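Side-chain contacts in GTN Reductase (PDB 5N6G), which probably reduces activated carbon-carbon double bonds, and binds FMN as its redox cofactor, in the manner of other Old Yellow Enzyme ene-reductases: residues A[7-11]-A[12-16]; A[176-179]-A[180-183]; A[184-187]-A[188-191]; A[252-255]-A[256-260]. One frame throughout, in Å; residues are numbered along the deposited sequence. Where two conformers were deposited one is given.

Contact 1. Residues A[7-11]-A[12-16]; sequences PAQAG and DIALA
I13 O is approached by two groups from the facing strand: A10 N donates to it at 2.8 Å with an N-H...O angle of 173°, nearly straight on, and the CA-H of Q9 makes a longer contact of 3.5 Å between Q9 CA and I13 O. The return bond from I13 N reaches A10 O from above the carbonyl plane, and A8 and L15 exchange a second pair of backbone bonds. A10 and I13 frame a type II' turn; G11 occupies its first corner with positive phi (60°), a conformation easy for glycine, while D12 turns outward. On the face carrying Q9 and A14, Q9 extends anti to its own nitrogen (chi1 -170°) and then bends at chi2. Its amide thereby passes over the I13 carbonyl, and NE2 donates in the amide plane to G11 O at 3.1 Å. Q9 NE2 also donates to a water, which in turn makes a weak bond to D12 O. On the other face, L15 CD1 packs 3.7 Å from A10 CB, where small alanines let the leucine lie close to the backbone; A8, A10 and L15 all touch L301 of strand 301-305. This is a beta hairpin with a two-residue type II' turn, the N-terminal element that closes the bottom of the barrel in Old Yellow Enzymes.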
# COMPACT_ATOMS: atom_id res chain seq x y z
N PRO A 7 -13.20 -0.34 18.98
CA PRO A 7 -12.67 -1.45 18.18
C PRO A 7 -13.44 -1.67 16.89
O PRO A 7 -14.57 -1.21 16.70
CB PRO A 7 -12.80 -2.66 19.10
CG PRO A 7 -12.97 -2.10 20.47
CD PRO A 7 -13.62 -0.78 20.32
N ALA A 8 -12.79 -2.40 15.99
CA ALA A 8 -13.39 -2.78 14.73
C ALA A 8 -12.92 -4.17 14.34
O ALA A 8 -12.01 -4.73 14.95
CB ALA A 8 -13.04 -1.79 13.63
N GLN A 9 -13.56 -4.70 13.30
CA GLN A 9 -13.23 -6.01 12.77
C GLN A 9 -12.99 -5.86 11.28
O GLN A 9 -13.84 -5.32 10.57
CB GLN A 9 -14.36 -7.01 13.05
CG GLN A 9 -14.00 -8.46 12.73
CD GLN A 9 -13.10 -9.07 13.79
OE1 GLN A 9 -13.11 -8.65 14.94
NE2 GLN A 9 -12.34 -10.08 13.41
N ALA A 10 -11.85 -6.33 10.80
CA ALA A 10 -11.54 -6.33 9.37
C ALA A 10 -11.37 -7.79 9.00
O ALA A 10 -10.30 -8.36 9.21
CB ALA A 10 -10.28 -5.52 9.07
N GLY A 11 -12.42 -8.40 8.49
CA GLY A 11 -12.35 -9.82 8.17
C GLY A 11 -12.02 -10.61 9.42
O GLY A 11 -12.74 -10.56 10.42
N ASP A 12 -10.90 -11.34 9.39
CA ASP A 12 -10.44 -12.13 10.53
C ASP A 12 -9.63 -11.34 11.53
O ASP A 12 -9.21 -11.90 12.55
CB ASP A 12 -9.59 -13.32 10.05
CG ASP A 12 -10.33 -14.24 9.11
OD1 ASP A 12 -11.57 -14.32 9.22
OD2 ASP A 12 -9.68 -14.88 8.27
N ILE A 13 -9.38 -10.05 11.29
CA ILE A 13 -8.46 -9.26 12.09
C ILE A 13 -9.27 -8.35 13.01
O ILE A 13 -10.06 -7.53 12.54
CB ILE A 13 -7.52 -8.43 11.21
CG1 ILE A 13 -6.85 -9.34 10.17
CG2 ILE A 13 -6.45 -7.78 12.08
CD1 ILE A 13 -6.08 -8.59 9.10
N ALA A 14 -9.05 -8.48 14.31
CA ALA A 14 -9.67 -7.61 15.31
C ALA A 14 -8.78 -6.40 15.56
O ALA A 14 -7.61 -6.56 15.89
CB ALA A 14 -9.88 -8.37 16.62
N LEU A 15 -9.34 -5.20 15.43
CA LEU A 15 -8.62 -3.95 15.66
C LEU A 15 -9.06 -3.32 16.98
O LEU A 15 -10.26 -3.24 17.26
CB LEU A 15 -8.87 -2.92 14.56
CG LEU A 15 -8.39 -3.19 13.12
CD1 LEU A 15 -9.22 -4.21 12.40
CD2 LEU A 15 -8.36 -1.88 12.35
N ALA A 16 -8.09 -2.84 17.76
CA ALA A 16 -8.42 -2.22 19.05
C ALA A 16 -9.01 -0.83 18.90
O ALA A 16 -9.66 -0.33 19.82
CB ALA A 16 -7.18 -2.14 19.94
O HOH W 1 -10.83 -11.81 15.44

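Contact 2. Residues A[176-179]-A[180-183]; sequences EIHA and ANGY. With 8OZ (2-Phenylacrylic acid), chain C; FMN (flavin mononucleotide), chain B.
Polar bonds come first: A180 N donates to H178 ND1 at 3.3 Å, lying close to the plane of the imidazole. With ND1 accepting, NE2 can serve as donor, and it gives a hydrogen bond of 2.9 Å from H178 NE2 to O of 2-phenylacrylic acid. N181 ND2 grips the same oxygen at 2.8 Å, so one carboxylate atom takes two N-H donors, one from the strand and one from the turn that follows it. T271 engages N181 OD1 and so fixes which end of the amide faces the ligand. The backbone from A180 to Y183 forms a type I' turn, whose positive-phi positions are filled by asparagine and glycine, residues that tolerate them well.

Aromatic contacts follow. Y183 turns the edge of its ring toward the face of H178 in an offset edge-to-face pair, with planes at 71° and centroids 5.3 Å apart, while W99 stacks on the imidazole. Y183 OH, hydrogen-bonded to Y65 OH, lies 3.6 Å from ligand C1. The flavin lies on another side of the ligand: FMN N5 is 4.0 Å from its methylene C. Histidine and asparagine would thus polarise the acid, an arrangement consistent with hydride transfer from N5 to that carbon and, as in related Old Yellow Enzymes, protonation of its neighbour, probably by Y183.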
# COMPACT_ATOMS: atom_id res chain seq x y z
N GLU A 176 -2.09 -6.29 2.81
CA GLU A 176 -2.74 -5.30 1.97
C GLU A 176 -2.10 -5.38 0.59
O GLU A 176 -0.90 -5.11 0.45
CB GLU A 176 -2.60 -3.89 2.54
CG GLU A 176 -3.18 -2.81 1.65
CD GLU A 176 -3.14 -1.41 2.26
OE1 GLU A 176 -4.03 -1.06 3.08
OE2 GLU A 176 -2.22 -0.65 1.88
N ILE A 177 -2.88 -5.72 -0.42
CA ILE A 177 -2.36 -5.71 -1.78
C ILE A 177 -2.20 -4.26 -2.22
O ILE A 177 -3.16 -3.49 -2.22
CB ILE A 177 -3.29 -6.48 -2.73
CG1 ILE A 177 -3.33 -7.96 -2.39
CG2 ILE A 177 -2.85 -6.29 -4.15
CD1 ILE A 177 -4.58 -8.68 -2.93
N HIS A 178 -0.99 -3.88 -2.62
CA HIS A 178 -0.76 -2.53 -3.15
C HIS A 178 -1.30 -2.44 -4.57
O HIS A 178 -0.65 -2.88 -5.52
CB HIS A 178 0.72 -2.18 -3.12
CG HIS A 178 0.99 -0.72 -3.22
ND1 HIS A 178 0.11 0.17 -3.80
CD2 HIS A 178 2.04 0.02 -2.79
CE1 HIS A 178 0.59 1.40 -3.70
NE2 HIS A 178 1.77 1.33 -3.11
N ALA A 179 -2.47 -1.84 -4.73
CA ALA A 179 -3.07 -1.68 -6.05
C ALA A 179 -3.30 -0.21 -6.33
O ALA A 179 -4.26 0.16 -7.02
CB ALA A 179 -4.36 -2.47 -6.17
N ALA A 180 -2.39 0.62 -5.84
CA ALA A 180 -2.54 2.06 -5.82
C ALA A 180 -1.28 2.73 -6.40
O ALA A 180 -0.32 2.07 -6.81
CB ALA A 180 -2.82 2.55 -4.39
N ASN A 181 -1.36 4.04 -6.49
CA ASN A 181 -0.24 4.95 -6.74
C ASN A 181 0.61 4.59 -7.95
O ASN A 181 1.82 4.81 -7.96
CB ASN A 181 0.63 5.08 -5.49
CG ASN A 181 -0.15 5.62 -4.32
OD1 ASN A 181 -1.11 6.37 -4.51
ND2 ASN A 181 0.24 5.24 -3.13
N GLY A 182 -0.04 4.16 -9.03
CA GLY A 182 0.67 4.00 -10.29
C GLY A 182 1.59 2.81 -10.40
O GLY A 182 2.41 2.78 -11.33
N TYR A 183 1.52 1.84 -9.49
CA TYR A 183 2.39 0.68 -9.55
C TYR A 183 1.74 -0.40 -10.43
O TYR A 183 0.86 -0.11 -11.24
CB TYR A 183 2.77 0.24 -8.14
CG TYR A 183 3.64 1.33 -7.51
CD1 TYR A 183 4.90 1.60 -8.00
CD2 TYR A 183 3.17 2.11 -6.46
CE1 TYR A 183 5.71 2.58 -7.44
CE2 TYR A 183 3.97 3.12 -5.91
CZ TYR A 183 5.23 3.33 -6.39
OH TYR A 183 6.04 4.30 -5.85
C4 8OZ C . 6.97 7.46 -1.54
C5 8OZ C . 8.24 7.13 -1.94
C6 8OZ C . 8.47 5.92 -2.56
C7 8OZ C . 7.43 5.03 -2.75
C8 8OZ C . 3.70 4.79 -2.90
C 8OZ C . 5.27 3.06 -2.13
O 8OZ C . 2.75 4.04 -2.85
C1 8OZ C . 5.05 4.34 -2.42
C2 8OZ C . 6.15 5.34 -2.32
C3 8OZ C . 5.92 6.58 -1.73
O1 8OZ C . 3.61 6.00 -3.38
N1 FMN B . 1.62 4.80 0.04
C2 FMN B . 1.62 3.44 -0.17
O2 FMN B . 0.61 2.84 -0.58
N3 FMN B . 2.76 2.72 0.11
C4 FMN B . 3.96 3.24 0.55
O4 FMN B . 4.91 2.50 0.81
C4A FMN B . 3.96 4.68 0.74
N5 FMN B . 5.05 5.24 1.19
C5A FMN B . 4.99 6.59 1.51
C6 FMN B . 6.10 7.18 2.10
C7 FMN B . 6.05 8.49 2.55
C7M FMN B . 7.27 9.08 3.21
C8 FMN B . 4.88 9.24 2.41
C8M FMN B . 4.77 10.64 2.95
C9 FMN B . 3.76 8.66 1.80
C9A FMN B . 3.81 7.34 1.36
N10 FMN B . 2.67 6.69 0.85
C10 FMN B . 2.72 5.36 0.50
C1' FMN B . 1.39 7.40 0.87
C2' FMN B . 0.78 7.39 2.27
O2' FMN B . 0.43 6.06 2.66
C3' FMN B . -0.45 8.29 2.40
O3' FMN B . -1.42 7.92 1.43
C4' FMN B . -0.14 9.78 2.23
O4' FMN B . 0.93 10.16 3.10
C5' FMN B . -1.36 10.65 2.46
O5' FMN B . -1.84 10.51 3.81
P FMN B . -1.61 11.60 4.99
O1P FMN B . -2.32 12.86 4.51
O2P FMN B . -0.11 11.82 5.05
O3P FMN B . -2.20 10.98 6.20

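Contact 3. Residues A[184-187]-A[188-191]; sequences LIEQ and FLKS
E186 and K190, one helical turn apart, form the close polar part of the contact, a salt bridge in which the ammonium straddles the carboxylate: K190 NZ lies 3.0 Å from E186 OE1 and the same from E186 OE2, each hydrogen bond being weak. Further partners share the load. G182 N donates to E186 OE1, S232 OG bonds E186 OE2, and S232 O receives K190 NZ, so the buried charges are compensated on several sides. E186 has an eclipsed-leaning first torsion (chi1 -100°), as if the carboxylate were drawn aside to serve these partners; the lysine, extended beyond CG, supplies the reach.

An apolar pair is also closely fitted. L184 and F188 run side by side in the same direction, L184 CD1 4.0 Å from F188 CE1, and L184 O lies in the ring plane at the edge of F188, 3.4 Å from CD1. Behind them, F188 N bonds L184 O and L189 N bonds I185 O, the bond to I185 O lying in the carbonyl plane. Helices 150-169 and 204-222 cover this flank, where leucine, isoleucine and phenylalanine fill space without polar cost.

Looser is the side-chain contact of I185 with L189: I185 CG2 stands 4.5 Å from L189 CG, and L189 was modelled in two positions, so that contact is less certain. K190 leaves helical geometry, though K190 N still bonds E186 O at 2.9 Å, and S191 beyond it is the partly exposed end. The segment is the short helix after the fourth strand of a TIM barrel, leading from the active-site loop toward helix 204-222.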
# COMPACT_ATOMS: atom_id res chain seq x y z
N LEU A 184 2.25 -1.63 -10.37
CA LEU A 184 1.95 -2.60 -11.44
C LEU A 184 0.45 -2.80 -11.64
O LEU A 184 -0.03 -2.81 -12.78
CB LEU A 184 2.60 -3.95 -11.15
CG LEU A 184 2.38 -5.01 -12.24
CD1 LEU A 184 3.07 -4.62 -13.53
CD2 LEU A 184 2.83 -6.41 -11.76
N ILE A 185 -0.30 -3.05 -10.57
CA ILE A 185 -1.71 -3.37 -10.74
C ILE A 185 -2.43 -2.18 -11.34
O ILE A 185 -3.27 -2.33 -12.24
CB ILE A 185 -2.34 -3.81 -9.41
CG1 ILE A 185 -1.69 -5.13 -8.95
CG2 ILE A 185 -3.84 -4.04 -9.57
CD1 ILE A 185 -2.09 -5.59 -7.56
N GLU A 186 -2.11 -0.97 -10.88
CA GLU A 186 -2.71 0.24 -11.43
C GLU A 186 -2.32 0.46 -12.88
O GLU A 186 -3.09 1.03 -13.66
CB GLU A 186 -2.30 1.49 -10.65
CG GLU A 186 -3.31 1.94 -9.70
CD GLU A 186 -3.31 3.45 -9.46
OE1 GLU A 186 -2.56 4.26 -10.09
OE2 GLU A 186 -4.11 3.81 -8.59
N GLN A 187 -1.10 0.07 -13.25
CA GLN A 187 -0.66 0.19 -14.63
C GLN A 187 -1.55 -0.63 -15.57
O GLN A 187 -1.87 -0.20 -16.68
CB GLN A 187 0.80 -0.24 -14.76
CG GLN A 187 1.78 0.75 -14.13
CD GLN A 187 3.12 0.13 -13.75
OE1 GLN A 187 3.65 -0.74 -14.45
NE2 GLN A 187 3.70 0.62 -12.67
N PHE A 188 -1.98 -1.81 -15.12
CA PHE A 188 -2.97 -2.59 -15.87
C PHE A 188 -4.34 -1.92 -15.85
O PHE A 188 -5.06 -1.94 -16.86
CB PHE A 188 -3.10 -3.99 -15.29
CG PHE A 188 -2.09 -5.00 -15.78
CD1 PHE A 188 -0.89 -5.19 -15.12
CD2 PHE A 188 -2.36 -5.79 -16.89
CE1 PHE A 188 0.02 -6.12 -15.58
CE2 PHE A 188 -1.46 -6.75 -17.34
CZ PHE A 188 -0.27 -6.91 -16.69
N LEU A 189 -4.73 -1.35 -14.71
CA LEU A 189 -6.08 -0.80 -14.55
C LEU A 189 -6.31 0.44 -15.40
O LEU A 189 -7.37 0.60 -16.01
CB LEU A 189 -6.34 -0.41 -13.10
CG LEU A 189 -6.56 -1.44 -12.02
CD1 LEU A 189 -6.66 -0.71 -10.69
CD2 LEU A 189 -7.83 -2.21 -12.30
N LYS A 190 -5.35 1.36 -15.41
CA LYS A 190 -5.58 2.70 -15.96
C LYS A 190 -5.19 2.80 -17.44
O LYS A 190 -4.28 2.13 -17.94
CB LYS A 190 -4.88 3.76 -15.11
CG LYS A 190 -5.48 3.83 -13.71
CD LYS A 190 -4.94 4.94 -12.86
CE LYS A 190 -5.66 4.99 -11.52
NZ LYS A 190 -5.04 5.91 -10.52
N SER A 191 -5.86 3.70 -18.15
CA SER A 191 -5.78 3.72 -19.60
C SER A 191 -4.41 4.16 -20.11
O SER A 191 -3.97 3.70 -21.17
CB SER A 191 -6.85 4.65 -20.17
OG SER A 191 -8.15 4.19 -19.84

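Contact 4. Residues A[252-255]-A[256-260]; sequences VVEQ and LGKRN
Q255 O accepts two donors that reach it from opposite faces of its plane: K258 N at 3.1 Å, and R259 NH1 at 3.0 Å with an N-H...O angle of 158°. The guanidinium presents its edge, with Q255 O near its plane. A third bond joins the same pair of residues as the first, because K258 NZ donates to Q255 OE1 at 3.0 Å; the two side chains lie alongside, pointing the same way. Q255 bends at chi2 (-38°) and curls its amide toward the extended lysine, a task for which glutamine has both the length and the acceptor.

Around this core the helix ends in orderly fashion. L256 N bonds V252 O at 2.9 Å, and G257 N bonds V253 O at 2.8 Å with a weak second bond to E254 O. The chain then enters a type I turn from L256 to R259, closed by R259 N to L256 O. L256 packs beside V252, CD1 3.9 Å from CG1, and rests against helix 204-222 and strand 227-231, while V253 faces helix 286-295.

Outermost, R259 NE forms a salt bridge with D216 of helix 204-222, which holds the guanidinium where NH1 meets the Q255 carbonyl. K258 and R259 also touch a crystal neighbour, so their outer atoms may move in solution. R259 NH1 and K258 N satisfy the Q255 carbonyl at the helix end, and the nearby positive charges may partly offset the helix's negative end, though that of R259 is shared with D216.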
# COMPACT_ATOMS: atom_id res chain seq x y z
N VAL A 252 -14.54 -2.33 -10.32
CA VAL A 252 -13.56 -3.04 -9.50
C VAL A 252 -14.15 -3.38 -8.14
O VAL A 252 -14.08 -4.53 -7.69
CB VAL A 252 -12.27 -2.21 -9.36
CG1 VAL A 252 -11.39 -2.74 -8.24
CG2 VAL A 252 -11.52 -2.25 -10.70
N VAL A 253 -14.72 -2.38 -7.46
CA VAL A 253 -15.19 -2.68 -6.10
C VAL A 253 -16.48 -3.49 -6.11
O VAL A 253 -16.74 -4.23 -5.15
CB VAL A 253 -15.36 -1.45 -5.20
CG1 VAL A 253 -14.06 -0.92 -4.77
CG2 VAL A 253 -16.30 -0.40 -5.81
N GLU A 254 -17.30 -3.40 -7.16
CA GLU A 254 -18.42 -4.33 -7.27
C GLU A 254 -17.91 -5.77 -7.27
O GLU A 254 -18.47 -6.63 -6.60
CB GLU A 254 -19.20 -4.03 -8.55
CG GLU A 254 -20.35 -4.94 -8.81
CD GLU A 254 -20.72 -5.03 -10.28
OE1 GLU A 254 -20.21 -4.21 -11.08
OE2 GLU A 254 -21.51 -5.93 -10.63
N GLN A 255 -16.83 -6.02 -8.00
CA GLN A 255 -16.28 -7.37 -8.02
C GLN A 255 -15.63 -7.72 -6.68
O GLN A 255 -15.77 -8.85 -6.21
CB GLN A 255 -15.26 -7.51 -9.15
CG GLN A 255 -15.81 -7.20 -10.52
CD GLN A 255 -17.23 -7.68 -10.75
OE1 GLN A 255 -17.54 -8.85 -10.59
NE2 GLN A 255 -18.10 -6.76 -11.13
N LEU A 256 -14.94 -6.76 -6.05
CA LEU A 256 -14.34 -7.02 -4.74
C LEU A 256 -15.40 -7.27 -3.68
O LEU A 256 -15.15 -8.01 -2.72
CB LEU A 256 -13.44 -5.86 -4.33
CG LEU A 256 -12.20 -5.67 -5.21
CD1 LEU A 256 -11.47 -4.41 -4.77
CD2 LEU A 256 -11.24 -6.82 -5.18
N GLY A 257 -16.59 -6.68 -3.84
CA GLY A 257 -17.68 -6.90 -2.91
C GLY A 257 -18.17 -8.33 -2.87
O GLY A 257 -18.88 -8.71 -1.94
N LYS A 258 -17.81 -9.12 -3.87
CA LYS A 258 -18.20 -10.52 -3.96
C LYS A 258 -17.21 -11.45 -3.29
O LYS A 258 -17.51 -12.66 -3.16
CB LYS A 258 -18.33 -10.91 -5.43
CG LYS A 258 -19.41 -10.17 -6.21
CD LYS A 258 -19.26 -10.44 -7.68
CE LYS A 258 -20.33 -9.73 -8.48
NZ LYS A 258 -20.16 -10.05 -9.93
N ARG A 259 -16.08 -10.93 -2.81
CA ARG A 259 -14.93 -11.76 -2.43
C ARG A 259 -14.62 -11.83 -0.93
O ARG A 259 -13.57 -12.38 -0.57
CB ARG A 259 -13.72 -11.28 -3.21
CG ARG A 259 -13.83 -11.72 -4.69
CD ARG A 259 -13.03 -10.90 -5.60
NE ARG A 259 -12.70 -11.60 -6.83
CZ ARG A 259 -13.42 -11.57 -7.96
NH1 ARG A 259 -14.56 -10.89 -8.04
NH2 ARG A 259 -12.97 -12.22 -9.03
N ASN A 260 -15.48 -11.34 -0.06
CA ASN A 260 -15.33 -11.59 1.38
C ASN A 260 -13.99 -11.08 1.92
O ASN A 260 -13.39 -11.69 2.81
CB ASN A 260 -15.50 -13.08 1.67
CG ASN A 260 -16.90 -13.56 1.36
OD1 ASN A 260 -17.13 -14.38 0.47
ND2 ASN A 260 -17.85 -13.04 2.11

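Along the chain the contacts come in order from 1 to 4, all within one eight-stranded TIM barrel. Contact 1 lies apart, its centre about 22 Å from that of contact 2 and about 30 Å from that of contact 3; contacts 1 and 3 lie on opposite sides of the chain's centre. Contacts 2 and 3 are continuous, their centres about 9 Å apart: strand 174-178 leads through the active-site turn into helix 184-189, and G182 O receives a probable bond from Q187 NE2. Contact 4 ends helix 245-256 and touches contact 3 through L189 CD2 and V252 CG2, 4.0 Å apart. The flavin site lies at the C-terminal end of the barrel strands and the hairpin at the N-terminal end.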